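Local coordinates for protein acyl-CoA dehydrogenase (Bacillus anthracis, PDB 3OWA) that probably oxidises acyl-CoA thioesters to 2-enoyl-CoA products, using bound flavin-adenine dinucleotide as the electron acceptor, at residues T168-A173 / H177-G182; K214-V219 / K247-G252; Q289-R294 / P300-P305. All blocks are in the same frame, centred on the assembly; numbering follows the deposited sequence.

Contact 1: T168-A173 / H177-G182; sequences TARLNA and HYVLNG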
loop_
_atom_site.group_PDB
_atom_site.type_symbol
_atom_site.label_atom_id
_atom_site.label_comp_id
_atom_site.label_asym_id
_atom_site.label_seq_id
_atom_site.Cartn_x
_atom_site.Cartn_y
_atom_site.Cartn_z
ATOM N N THR A 168 22.049 27.969 -12.867
ATOM C CA THR A 168 22.416 29.377 -12.805
ATOM C C THR A 168 21.903 30.188 -13.990
ATOM O O THR A 168 21.606 29.640 -15.074
ATOM C CB THR A 168 23.933 29.529 -12.774
ATOM O OG1 THR A 168 24.479 28.923 -13.945
ATOM C CG2 THR A 168 24.500 28.847 -11.538
ATOM N N ALA A 169 21.825 31.495 -13.783
ATOM C CA ALA A 169 21.410 32.438 -14.795
ATOM C C ALA A 169 22.272 33.696 -14.662
ATOM O O ALA A 169 22.423 34.267 -13.554
ATOM C CB ALA A 169 19.928 32.769 -14.680
ATOM N N ARG A 170 22.828 34.134 -15.771
ATOM C CA ARG A 170 23.712 35.275 -15.788
ATOM C C ARG A 170 23.421 36.144 -16.982
ATOM O O ARG A 170 23.326 35.670 -18.070
ATOM C CB ARG A 170 25.156 34.825 -15.821
ATOM C CG ARG A 170 26.014 35.681 -16.713
ATOM C CD ARG A 170 27.222 34.958 -17.274
ATOM N NE ARG A 170 27.273 34.938 -18.734
ATOM C CZ ARG A 170 27.558 33.859 -19.444
ATOM N NH1 ARG A 170 27.603 33.918 -20.752
ATOM N NH2 ARG A 170 27.801 32.717 -18.841
ATOM N N LEU A 171 23.196 37.420 -16.755
ATOM C CA LEU A 171 22.957 38.400 -17.799
ATOM C C LEU A 171 24.171 38.491 -18.714
ATOM O O LEU A 171 25.299 38.646 -18.229
ATOM C CB LEU A 171 22.659 39.764 -17.168
ATOM C CG LEU A 171 21.848 40.778 -17.972
ATOM C CD1 LEU A 171 20.494 40.204 -18.404
ATOM C CD2 LEU A 171 21.679 42.062 -17.160
ATOM N N ASN A 172 23.943 38.373 -20.028
ATOM C CA ASN A 172 25.018 38.425 -21.017
ATOM C C ASN A 172 25.658 39.833 -21.074
ATOM O O ASN A 172 25.089 40.776 -20.532
ATOM C CB ASN A 172 24.533 37.971 -22.408
ATOM C CG ASN A 172 23.443 38.873 -22.998
ATOM O OD1 ASN A 172 23.079 39.903 -22.440
ATOM N ND2 ASN A 172 22.925 38.474 -24.159
ATOM N N ALA A 173 26.818 39.953 -21.743
ATOM C CA ALA A 173 27.517 41.244 -21.932
ATOM C C ALA A 173 26.577 42.377 -22.394
ATOM O O ALA A 173 26.625 43.471 -21.862
ATOM C CB ALA A 173 28.705 41.091 -22.922
ATOM N N HIS A 177 19.841 39.266 -22.532
ATOM C CA HIS A 177 19.401 37.882 -22.292
ATOM C C HIS A 177 20.075 37.322 -21.059
ATOM O O HIS A 177 21.255 37.606 -20.830
ATOM C CB HIS A 177 19.796 36.967 -23.450
ATOM C CG HIS A 177 19.093 37.264 -24.731
ATOM N ND1 HIS A 177 19.452 38.314 -25.544
ATOM C CD2 HIS A 177 18.066 36.634 -25.352
ATOM C CE1 HIS A 177 18.660 38.336 -26.602
ATOM N NE2 HIS A 177 17.812 37.325 -26.511
ATOM N N TYR A 178 19.328 36.520 -20.296
ATOM C CA TYR A 178 19.915 35.656 -19.275
ATOM C C TYR A 178 20.444 34.408 -19.949
ATOM O O TYR A 178 19.788 33.879 -20.847
ATOM C CB TYR A 178 18.877 35.277 -18.201
ATOM C CG TYR A 178 18.614 36.433 -17.270
ATOM C CD1 TYR A 178 19.496 36.717 -16.236
ATOM C CD2 TYR A 178 17.466 37.244 -17.433
ATOM C CE1 TYR A 178 19.260 37.792 -15.364
ATOM C CE2 TYR A 178 17.209 38.327 -16.560
ATOM C CZ TYR A 178 18.124 38.596 -15.541
ATOM O OH TYR A 178 17.891 39.634 -14.672
ATOM N N VAL A 179 21.626 33.984 -19.520
ATOM C CA VAL A 179 22.310 32.777 -19.990
ATOM C C VAL A 179 22.139 31.691 -18.913
ATOM O O VAL A 179 22.671 31.804 -17.793
ATOM C CB VAL A 179 23.825 33.050 -20.295
ATOM C CG1 VAL A 179 24.531 31.790 -20.738
ATOM C CG2 VAL A 179 23.999 34.134 -21.392
ATOM N N LEU A 180 21.346 30.666 -19.222
ATOM C CA LEU A 180 21.014 29.643 -18.198
ATOM C C LEU A 180 21.820 28.352 -18.379
ATOM O O LEU A 180 21.973 27.846 -19.515
ATOM C CB LEU A 180 19.501 29.319 -18.209
ATOM C CG LEU A 180 18.642 30.160 -17.260
ATOM C CD1 LEU A 180 18.586 31.599 -17.752
ATOM C CD2 LEU A 180 17.210 29.566 -17.163
ATOM N N ASN A 181 22.329 27.821 -17.273
ATOM C CA ASN A 181 23.049 26.553 -17.297
ATOM C C ASN A 181 22.624 25.640 -16.181
ATOM O O ASN A 181 22.651 26.032 -15.007
ATOM C CB ASN A 181 24.564 26.782 -17.200
ATOM C CG ASN A 181 25.145 27.290 -18.480
ATOM O OD1 ASN A 181 25.396 28.508 -18.636
ATOM N ND2 ASN A 181 25.405 26.374 -19.414
ATOM N N GLY A 182 22.280 24.411 -16.542
ATOM C CA GLY A 182 21.918 23.375 -15.568
ATOM C C GLY A 182 20.950 22.362 -16.150
ATOM O O GLY A 182 20.723 22.321 -17.374
HETATM O O HOH W 1 24.523 30.558 -16.495
#
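Thr168 to Leu171 run antiparallel to Tyr178 to Asn181 as the two arms of a beta hairpin, their short strand axes approaching to 4.2 Å. Thr168 with Asn181 and Arg170 with Val179 are the hydrogen-bonded pairs, each joined by two reciprocal N-H to O bonds. Between them Ala169 with Leu180, and beyond them Leu171 with Tyr178, are non-hydrogen-bonded.

On one face, Leu180 CD1 lies 3.6 Å from Ala169 CB, the single methyl of Ala169 letting the longer leucine side chain lie close against it. Farther along, in one of its two deposited conformers, so with some doubt, Leu171 places CD1 over the centre of the Tyr178 ring, a CH-pi contact 4.0 Å from the centroid. With the Leu171 CG anti to the backbone N (chi1 -156°), CD1 is brought above the ring. Phe210 meets the same tyrosine edge-to-face. The beta-branched Val179 suits an extended strand on the other face; it runs alongside Arg170, and its CG1 lies over one face of the guanidinium. A water hydrogen-bonded to Thr168 OG1 also donates to Val179 O, at 2.6 Å.

At the turn, Asn172 N donates to His177 O over 2.9 Å, in a bond nearly along the C=O axis. With chi1 at 63°, the Asn172 amide folds back over the turn: OD1 accepts from Thr176 N and, weakly, from His177 N at 3.3 Å. An asparagine fits here because its short amide reaches these turn N-H groups.

Ala169, Tyr178 and Leu180 thus pack on strand 195-202, while the other face is mixed, Thr168 and Arg170 flanking the buried Val179; the backbone bonds set the register, and Asn172 OD1 adds a weak bond where the strands give way to the turn.

Contact 2: K214-V219 / K247-G252; sequences KDYAGV and KENLLG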
loop_
_atom_site.group_PDB
_atom_site.type_symbol
_atom_site.label_atom_id
_atom_site.label_comp_id
_atom_site.label_asym_id
_atom_site.label_seq_id
_atom_site.Cartn_x
_atom_site.Cartn_y
_atom_site.Cartn_z
ATOM N N LYS A 214 10.959 26.345 -25.593
ATOM C CA LYS A 214 11.686 25.184 -26.118
ATOM C C LYS A 214 12.636 25.559 -27.260
ATOM O O LYS A 214 13.772 25.067 -27.322
ATOM C CB LYS A 214 10.695 24.089 -26.565
ATOM C CG LYS A 214 11.342 22.785 -27.026
ATOM C CD LYS A 214 12.347 22.231 -25.999
ATOM C CE LYS A 214 12.550 20.726 -26.176
ATOM N NZ LYS A 214 13.325 20.265 -27.385
ATOM N N ASP A 215 12.185 26.471 -28.120
ATOM C CA ASP A 215 12.964 26.908 -29.284
ATOM C C ASP A 215 14.108 27.905 -29.017
ATOM O O ASP A 215 14.884 28.207 -29.938
ATOM C CB ASP A 215 12.007 27.440 -30.365
ATOM C CG ASP A 215 11.277 26.310 -31.092
ATOM O OD1 ASP A 215 10.241 26.588 -31.735
ATOM O OD2 ASP A 215 11.738 25.134 -31.011
ATOM N N TYR A 216 14.285 28.339 -27.766
ATOM C CA TYR A 216 15.427 29.222 -27.451
ATOM C C TYR A 216 16.731 28.434 -27.634
ATOM O O TYR A 216 16.765 27.216 -27.443
ATOM C CB TYR A 216 15.368 29.755 -25.999
ATOM C CG TYR A 216 14.267 30.799 -25.738
ATOM C CD1 TYR A 216 13.630 31.448 -26.795
ATOM C CD2 TYR A 216 13.918 31.171 -24.420
ATOM C CE1 TYR A 216 12.645 32.433 -26.575
ATOM C CE2 TYR A 216 12.925 32.149 -24.184
ATOM C CZ TYR A 216 12.275 32.750 -25.269
ATOM O OH TYR A 216 11.308 33.724 -25.070
ATOM N N ALA A 217 17.772 29.136 -28.031
ATOM C CA ALA A 217 19.087 28.529 -28.195
ATOM C C ALA A 217 19.513 27.882 -26.883
ATOM O O ALA A 217 19.253 28.452 -25.814
ATOM C CB ALA A 217 20.107 29.606 -28.592
ATOM N N GLY A 218 20.129 26.695 -26.980
ATOM C CA GLY A 218 20.791 26.021 -25.856
ATOM C C GLY A 218 19.820 25.184 -25.026
ATOM O O GLY A 218 20.160 24.773 -23.922
ATOM N N VAL A 219 18.591 24.984 -25.511
ATOM C CA VAL A 219 17.581 24.194 -24.786
ATOM C C VAL A 219 17.399 22.819 -25.428
ATOM O O VAL A 219 17.193 22.723 -26.656
ATOM C CB VAL A 219 16.202 24.896 -24.746
ATOM C CG1 VAL A 219 15.188 24.060 -23.960
ATOM C CG2 VAL A 219 16.331 26.277 -24.074
ATOM N N LYS A 247 15.638 38.969 -21.390
ATOM C CA LYS A 247 15.570 39.611 -20.083
ATOM C C LYS A 247 14.115 39.801 -19.618
ATOM O O LYS A 247 13.815 39.675 -18.443
ATOM C CB LYS A 247 16.310 40.964 -20.183
ATOM C CG LYS A 247 16.388 41.749 -18.929
ATOM C CD LYS A 247 16.970 43.134 -19.204
ATOM C CE LYS A 247 16.023 44.009 -20.011
ATOM N NZ LYS A 247 16.491 45.408 -19.900
ATOM N N GLU A 248 13.222 40.098 -20.554
ATOM C CA GLU A 248 11.821 40.352 -20.255
ATOM C C GLU A 248 11.016 39.065 -19.943
ATOM O O GLU A 248 9.823 39.138 -19.582
ATOM C CB GLU A 248 11.157 41.120 -21.412
ATOM C CG GLU A 248 11.112 40.363 -22.755
ATOM C CD GLU A 248 12.279 40.702 -23.729
ATOM O OE1 GLU A 248 13.365 41.216 -23.289
ATOM O OE2 GLU A 248 12.089 40.414 -24.952
ATOM N N ASN A 249 11.661 37.905 -20.087
ATOM C CA ASN A 249 11.046 36.641 -19.688
ATOM C C ASN A 249 11.267 36.272 -18.245
ATOM O O ASN A 249 10.760 35.234 -17.792
ATOM C CB ASN A 249 11.467 35.516 -20.618
ATOM C CG ASN A 249 10.666 35.509 -21.870
ATOM O OD1 ASN A 249 10.386 36.562 -22.431
ATOM N ND2 ASN A 249 10.285 34.334 -22.332
ATOM N N LEU A 250 12.002 37.101 -17.502
ATOM C CA LEU A 250 12.023 36.958 -16.048
ATOM C C LEU A 250 10.578 37.030 -15.495
ATOM O O LEU A 250 9.812 37.940 -15.847
ATOM C CB LEU A 250 12.891 38.025 -15.401
ATOM C CG LEU A 250 12.859 38.014 -13.864
ATOM C CD1 LEU A 250 13.812 36.969 -13.321
ATOM C CD2 LEU A 250 13.217 39.394 -13.330
ATOM N N LEU A 251 10.196 36.051 -14.682
ATOM C CA LEU A 251 8.849 35.987 -14.117
ATOM C C LEU A 251 8.886 36.432 -12.651
ATOM O O LEU A 251 9.554 35.812 -11.838
ATOM C CB LEU A 251 8.312 34.553 -14.240
ATOM C CG LEU A 251 6.858 34.270 -13.913
ATOM C CD1 LEU A 251 5.918 34.927 -14.913
ATOM C CD2 LEU A 251 6.635 32.724 -13.873
ATOM N N GLY A 252 8.187 37.517 -12.313
ATOM C CA GLY A 252 8.208 38.030 -10.944
ATOM C C GLY A 252 9.505 38.796 -10.703
ATOM O O GLY A 252 10.110 39.340 -11.637
#
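In the beta domain, beside helix 132-144, the loop between strands 206-213 and 219-221 sends Tyr216 across to Asn249, which closes a short 3-10 turn just ahead of strand 250-251. The two backbones stay well apart, their nearest CA atoms, those of Tyr216 and Asn249, being 11.6 Å from each other. A long side chain is therefore needed to span the gap, and a tyrosine carries a polar atom at its far end.

The side chains approach from opposite directions. Tyr216 OH comes to 3.0 Å from Asn249 ND2, and the amide nitrogen lies in the plane of the ring, at its edge. Ring and amide planes are turned 57° apart, so the two flat groups do not stack. With CG beside the backbone N of Asn249 (chi1 -81°), the amide leads out of the 3-10 turn to meet the phenol. Its ND2 is hydrogen-bonded to Ile211 O on the neighbouring strand and to Tyr138 OH on helix 132-144, which suits an amide with two N-H groups in a buried place.

Each segment has its own turn. Tyr216 opens a type II beta turn that ends at Val219, whose N reaches Tyr216 O in a weak bond of 3.5 Å; Gly218 takes the third position, where its positive phi of 86° favours glycine. On the other side, Leu250 N donates to Lys247 O across 3.3 Å, which rounds off the 3-10 turn.

Around Asn249, two phenols and a strand carbonyl gather, in the acyl-CoA dehydrogenase fold, where the beta-sheet middle domain meets a helix of the N-terminal domain.

Contact 3: Q289-R294 / P300-P305; sequences QYANQR and PIARFP. With FAD (flavin-adenine dinucleotide), chain J.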
loop_
_atom_site.group_PDB
_atom_site.type_symbol
_atom_site.label_atom_id
_atom_site.label_comp_id
_atom_site.label_asym_id
_atom_site.label_seq_id
_atom_site.Cartn_x
_atom_site.Cartn_y
_atom_site.Cartn_z
ATOM N N GLN A 289 -18.527 -3.296 -9.996
ATOM C CA GLN A 289 -18.961 -4.018 -11.201
ATOM C C GLN A 289 -18.304 -5.401 -11.260
ATOM O O GLN A 289 -18.971 -6.376 -11.575
ATOM C CB GLN A 289 -18.642 -3.254 -12.493
ATOM C CG GLN A 289 -19.181 -1.858 -12.580
ATOM C CD GLN A 289 -18.708 -1.114 -13.845
ATOM O OE1 GLN A 289 -17.547 -1.222 -14.281
ATOM N NE2 GLN A 289 -19.617 -0.352 -14.430
ATOM N N TYR A 290 -17.008 -5.483 -10.955
ATOM C CA TYR A 290 -16.313 -6.770 -10.961
ATOM C C TYR A 290 -16.890 -7.750 -9.942
ATOM O O TYR A 290 -17.123 -8.903 -10.280
ATOM C CB TYR A 290 -14.788 -6.612 -10.739
ATOM C CG TYR A 290 -14.093 -7.905 -11.002
ATOM C CD1 TYR A 290 -13.681 -8.732 -9.940
ATOM C CD2 TYR A 290 -13.880 -8.347 -12.324
ATOM C CE1 TYR A 290 -13.080 -9.943 -10.179
ATOM C CE2 TYR A 290 -13.253 -9.561 -12.577
ATOM C CZ TYR A 290 -12.852 -10.359 -11.500
ATOM O OH TYR A 290 -12.252 -11.577 -11.733
ATOM N N ALA A 291 -17.133 -7.280 -8.716
ATOM C CA ALA A 291 -17.699 -8.107 -7.645
ATOM C C ALA A 291 -19.072 -8.707 -8.000
ATOM O O ALA A 291 -19.333 -9.862 -7.677
ATOM C CB ALA A 291 -17.790 -7.331 -6.320
ATOM N N ASN A 292 -19.917 -7.939 -8.682
ATOM C CA ASN A 292 -21.211 -8.456 -9.170
ATOM C C ASN A 292 -21.094 -9.512 -10.275
ATOM O O ASN A 292 -21.990 -10.323 -10.428
ATOM C CB ASN A 292 -22.108 -7.321 -9.683
ATOM C CG ASN A 292 -22.780 -6.527 -8.555
ATOM O OD1 ASN A 292 -23.098 -5.354 -8.729
ATOM N ND2 ASN A 292 -23.002 -7.156 -7.417
ATOM N N GLN A 293 -20.016 -9.499 -11.059
ATOM C CA GLN A 293 -19.934 -10.452 -12.183
ATOM C C GLN A 293 -19.103 -11.695 -11.870
ATOM O O GLN A 293 -19.406 -12.782 -12.366
ATOM C CB GLN A 293 -19.434 -9.791 -13.473
ATOM C CG GLN A 293 -20.362 -8.690 -14.041
ATOM C CD GLN A 293 -21.751 -9.174 -14.422
ATOM O OE1 GLN A 293 -22.761 -8.672 -13.910
ATOM N NE2 GLN A 293 -21.815 -10.143 -15.336
ATOM N N ARG A 294 -18.050 -11.533 -11.065
ATOM C CA ARG A 294 -17.165 -12.655 -10.763
ATOM C C ARG A 294 -17.847 -13.623 -9.792
ATOM O O ARG A 294 -18.213 -13.238 -8.693
ATOM C CB ARG A 294 -15.854 -12.139 -10.159
ATOM C CG ARG A 294 -14.903 -13.222 -9.663
ATOM C CD ARG A 294 -14.642 -14.272 -10.705
ATOM N NE ARG A 294 -13.424 -15.033 -10.392
ATOM C CZ ARG A 294 -12.879 -15.954 -11.176
ATOM N NH1 ARG A 294 -11.725 -16.562 -10.824
ATOM N NH2 ARG A 294 -13.473 -16.261 -12.328
ATOM N N PRO A 300 -21.913 -14.677 -6.888
ATOM C CA PRO A 300 -21.112 -13.463 -7.082
ATOM C C PRO A 300 -20.312 -13.171 -5.815
ATOM O O PRO A 300 -20.831 -13.305 -4.704
ATOM C CB PRO A 300 -22.173 -12.385 -7.347
ATOM C CG PRO A 300 -23.386 -13.172 -7.913
ATOM C CD PRO A 300 -23.358 -14.461 -7.156
ATOM N N ILE A 301 -19.037 -12.807 -5.969
ATOM C CA ILE A 301 -18.205 -12.584 -4.787
ATOM C C ILE A 301 -18.737 -11.374 -4.076
ATOM O O ILE A 301 -18.397 -11.116 -2.915
ATOM C CB ILE A 301 -16.689 -12.389 -5.133
ATOM C CG1 ILE A 301 -16.486 -11.162 -6.053
ATOM C CG2 ILE A 301 -16.146 -13.668 -5.791
ATOM C CD1 ILE A 301 -14.981 -10.882 -6.364
ATOM N N ALA A 302 -19.599 -10.640 -4.774
ATOM C CA ALA A 302 -20.357 -9.560 -4.152
ATOM C C ALA A 302 -21.163 -10.049 -2.899
ATOM O O ALA A 302 -21.467 -9.248 -2.004
ATOM C CB ALA A 302 -21.320 -8.919 -5.183
ATOM N N ARG A 303 -21.494 -11.337 -2.851
ATOM C CA ARG A 303 -22.290 -11.894 -1.733
ATOM C C ARG A 303 -21.426 -12.138 -0.494
ATOM O O ARG A 303 -21.940 -12.395 0.581
ATOM C CB ARG A 303 -22.995 -13.192 -2.140
ATOM C CG ARG A 303 -24.016 -13.035 -3.269
ATOM C CD ARG A 303 -25.367 -12.425 -2.810
ATOM N NE ARG A 303 -25.266 -10.990 -2.524
ATOM C CZ ARG A 303 -25.216 -10.020 -3.439
ATOM N NH1 ARG A 303 -25.263 -10.313 -4.733
ATOM N NH2 ARG A 303 -25.097 -8.747 -3.053
ATOM N N PHE A 304 -20.107 -12.057 -0.649
ATOM C CA PHE A 304 -19.219 -12.293 0.497
ATOM C C PHE A 304 -19.006 -11.053 1.371
ATOM O O PHE A 304 -18.616 -10.006 0.874
ATOM C CB PHE A 304 -17.898 -12.963 0.111
ATOM C CG PHE A 304 -18.054 -14.196 -0.750
ATOM C CD1 PHE A 304 -17.230 -14.394 -1.844
ATOM C CD2 PHE A 304 -19.014 -15.173 -0.449
ATOM C CE1 PHE A 304 -17.354 -15.538 -2.647
ATOM C CE2 PHE A 304 -19.149 -16.312 -1.244
ATOM C CZ PHE A 304 -18.323 -16.486 -2.357
ATOM N N PRO A 305 -19.307 -11.176 2.684
ATOM C CA PRO A 305 -19.123 -10.052 3.580
ATOM C C PRO A 305 -17.746 -9.407 3.512
ATOM O O PRO A 305 -17.661 -8.199 3.640
ATOM C CB PRO A 305 -19.394 -10.663 4.963
ATOM C CG PRO A 305 -20.463 -11.720 4.666
ATOM C CD PRO A 305 -20.027 -12.297 3.335
HETATM P PA FAD J . -10.751 -15.088 -7.037
HETATM O O1A FAD J . -11.826 -14.728 -8.049
HETATM O O2A FAD J . -10.785 -16.503 -6.595
HETATM O O5B FAD J . -10.907 -14.063 -5.833
HETATM C C5B FAD J . -11.341 -12.752 -6.056
HETATM C C4B FAD J . -11.511 -12.044 -4.731
HETATM O O4B FAD J . -12.583 -12.647 -4.015
HETATM C C3B FAD J . -10.258 -12.146 -3.856
HETATM O O3B FAD J . -10.168 -10.981 -3.083
HETATM C C2B FAD J . -10.630 -13.286 -2.913
HETATM O O2B FAD J . -9.958 -13.204 -1.687
HETATM C C1B FAD J . -12.136 -13.073 -2.744
HETATM N N9A FAD J . -12.837 -14.316 -2.347
HETATM C C8A FAD J . -12.972 -15.486 -3.067
HETATM N N7A FAD J . -13.717 -16.370 -2.346
HETATM C C5A FAD J . -14.064 -15.766 -1.187
HETATM C C6A FAD J . -14.794 -16.184 -0.075
HETATM N N6A FAD J . -15.199 -17.457 0.044
HETATM N N1A FAD J . -14.969 -15.303 0.971
HETATM C C2A FAD J . -14.424 -14.032 0.939
HETATM N N3A FAD J . -13.712 -13.628 -0.171
HETATM C C4A FAD J . -13.517 -14.473 -1.192
HETATM N N1 FAD J . -2.119 -21.202 -10.036
HETATM C C2 FAD J . -1.598 -22.456 -10.159
HETATM O O2 FAD J . -2.306 -23.412 -9.850
HETATM N N3 FAD J . -0.310 -22.646 -10.639
HETATM C C4 FAD J . 0.486 -21.583 -10.994
HETATM O O4 FAD J . 1.632 -21.788 -11.415
HETATM C C4X FAD J . -0.032 -20.303 -10.850
HETATM N N5 FAD J . 0.732 -19.199 -11.190
HETATM C C5X FAD J . 0.197 -17.933 -11.110
HETATM C C6 FAD J . 0.952 -16.835 -11.537
HETATM C C7 FAD J . 0.388 -15.564 -11.461
HETATM C C7M FAD J . 1.196 -14.357 -11.882
HETATM C C8 FAD J . -0.919 -15.419 -10.990
HETATM C C8M FAD J . -1.582 -14.081 -10.875
HETATM C C9 FAD J . -1.666 -16.510 -10.556
HETATM C C9A FAD J . -1.122 -17.778 -10.641
HETATM N N10 FAD J . -1.866 -18.872 -10.219
HETATM C C10 FAD J . -1.341 -20.127 -10.370
HETATM C "C1'" FAD J . -3.275 -18.722 -9.715
HETATM C "C2'" FAD J . -3.308 -17.782 -8.485
HETATM O "O2'" FAD J . -2.591 -18.216 -7.313
HETATM C "C3'" FAD J . -4.760 -17.334 -8.240
HETATM O "O3'" FAD J . -4.920 -16.004 -8.680
HETATM C "C4'" FAD J . -5.119 -17.438 -6.788
HETATM O "O4'" FAD J . -4.920 -18.786 -6.400
HETATM C "C5'" FAD J . -6.719 -16.637 -6.701
HETATM O "O5'" FAD J . -7.669 -16.835 -7.666
HETATM P P FAD J . -8.424 -15.710 -8.555
HETATM O O1P FAD J . -7.305 -14.816 -9.047
HETATM O O2P FAD J . -9.250 -16.207 -9.673
HETATM O O3P FAD J . -9.260 -14.790 -7.572
#
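The FAD pocket takes one of its walls from the end of helix 257-293 and the short 3-10 turn that follows the next hairpin, where Arg294 packs against Ile301 and both face the cofactor. Arg294 is the first residue to leave helical geometry, and its O accepts from Ile301 N over 2.9 Å. Ala302 N probably donates likewise to Ala291 O, though its modelled place is less sure. Small side chains let the turn press close to the helix: the CB atoms of Ala291 and Ala302 are 4.0 Å apart.

Ile301 holds CG1 between its backbone N and carbonyl carbon (chi1 60°), which carries CD1 past Arg294 CG to within 3.8 Å of the ribose oxygen O4B. Arg294 bends at chi2 (52°) and brings the edge of its guanidinium to the pyrophosphate. There NE gives O1A a nearly straight bond of 2.9 Å, while NH1 bonds weakly to O2P at 2.8 Å. Arginine suits this place because its flat, positively charged group can reach both phosphates and still spare NH2 for Pro156 O of the second subunit. Phe304, at the N-cap position of helix 305-336, lays one ring face over the adenine, with C6A 3.5 Å above its plane and toward the rim; Gln490 of the second subunit packs against Phe304.

In this structure Ile301 also lies by the ribose. An FAD held between two subunits, with an arginine on its pyrophosphate and an aromatic ring on its adenine, is consistent with the dimeric acyl-CoA dehydrogenase fold.

Read from the N terminus, the three contacts follow in series, and none nests in or crosses another. Contact 1 closes the hairpin of strands 168-171 and 177-188, with three residues between its segments. Contact 2 spans 27 residues, including the rest of strand 219-221 and strands 235-240 and 243-246; it joins the loop after strand 206-213 to the turn before strand 250-251, beside helix 132-144. The two are neighbours, with Tyr178 packing on Lys247, and reach the same sheet. The chain then enters helix 257-293, whose far end bears contact 3, closing the small hairpin before helix 305-336. The centre of contact 3 is about 61 Å from that of contact 1, across the chain's centre.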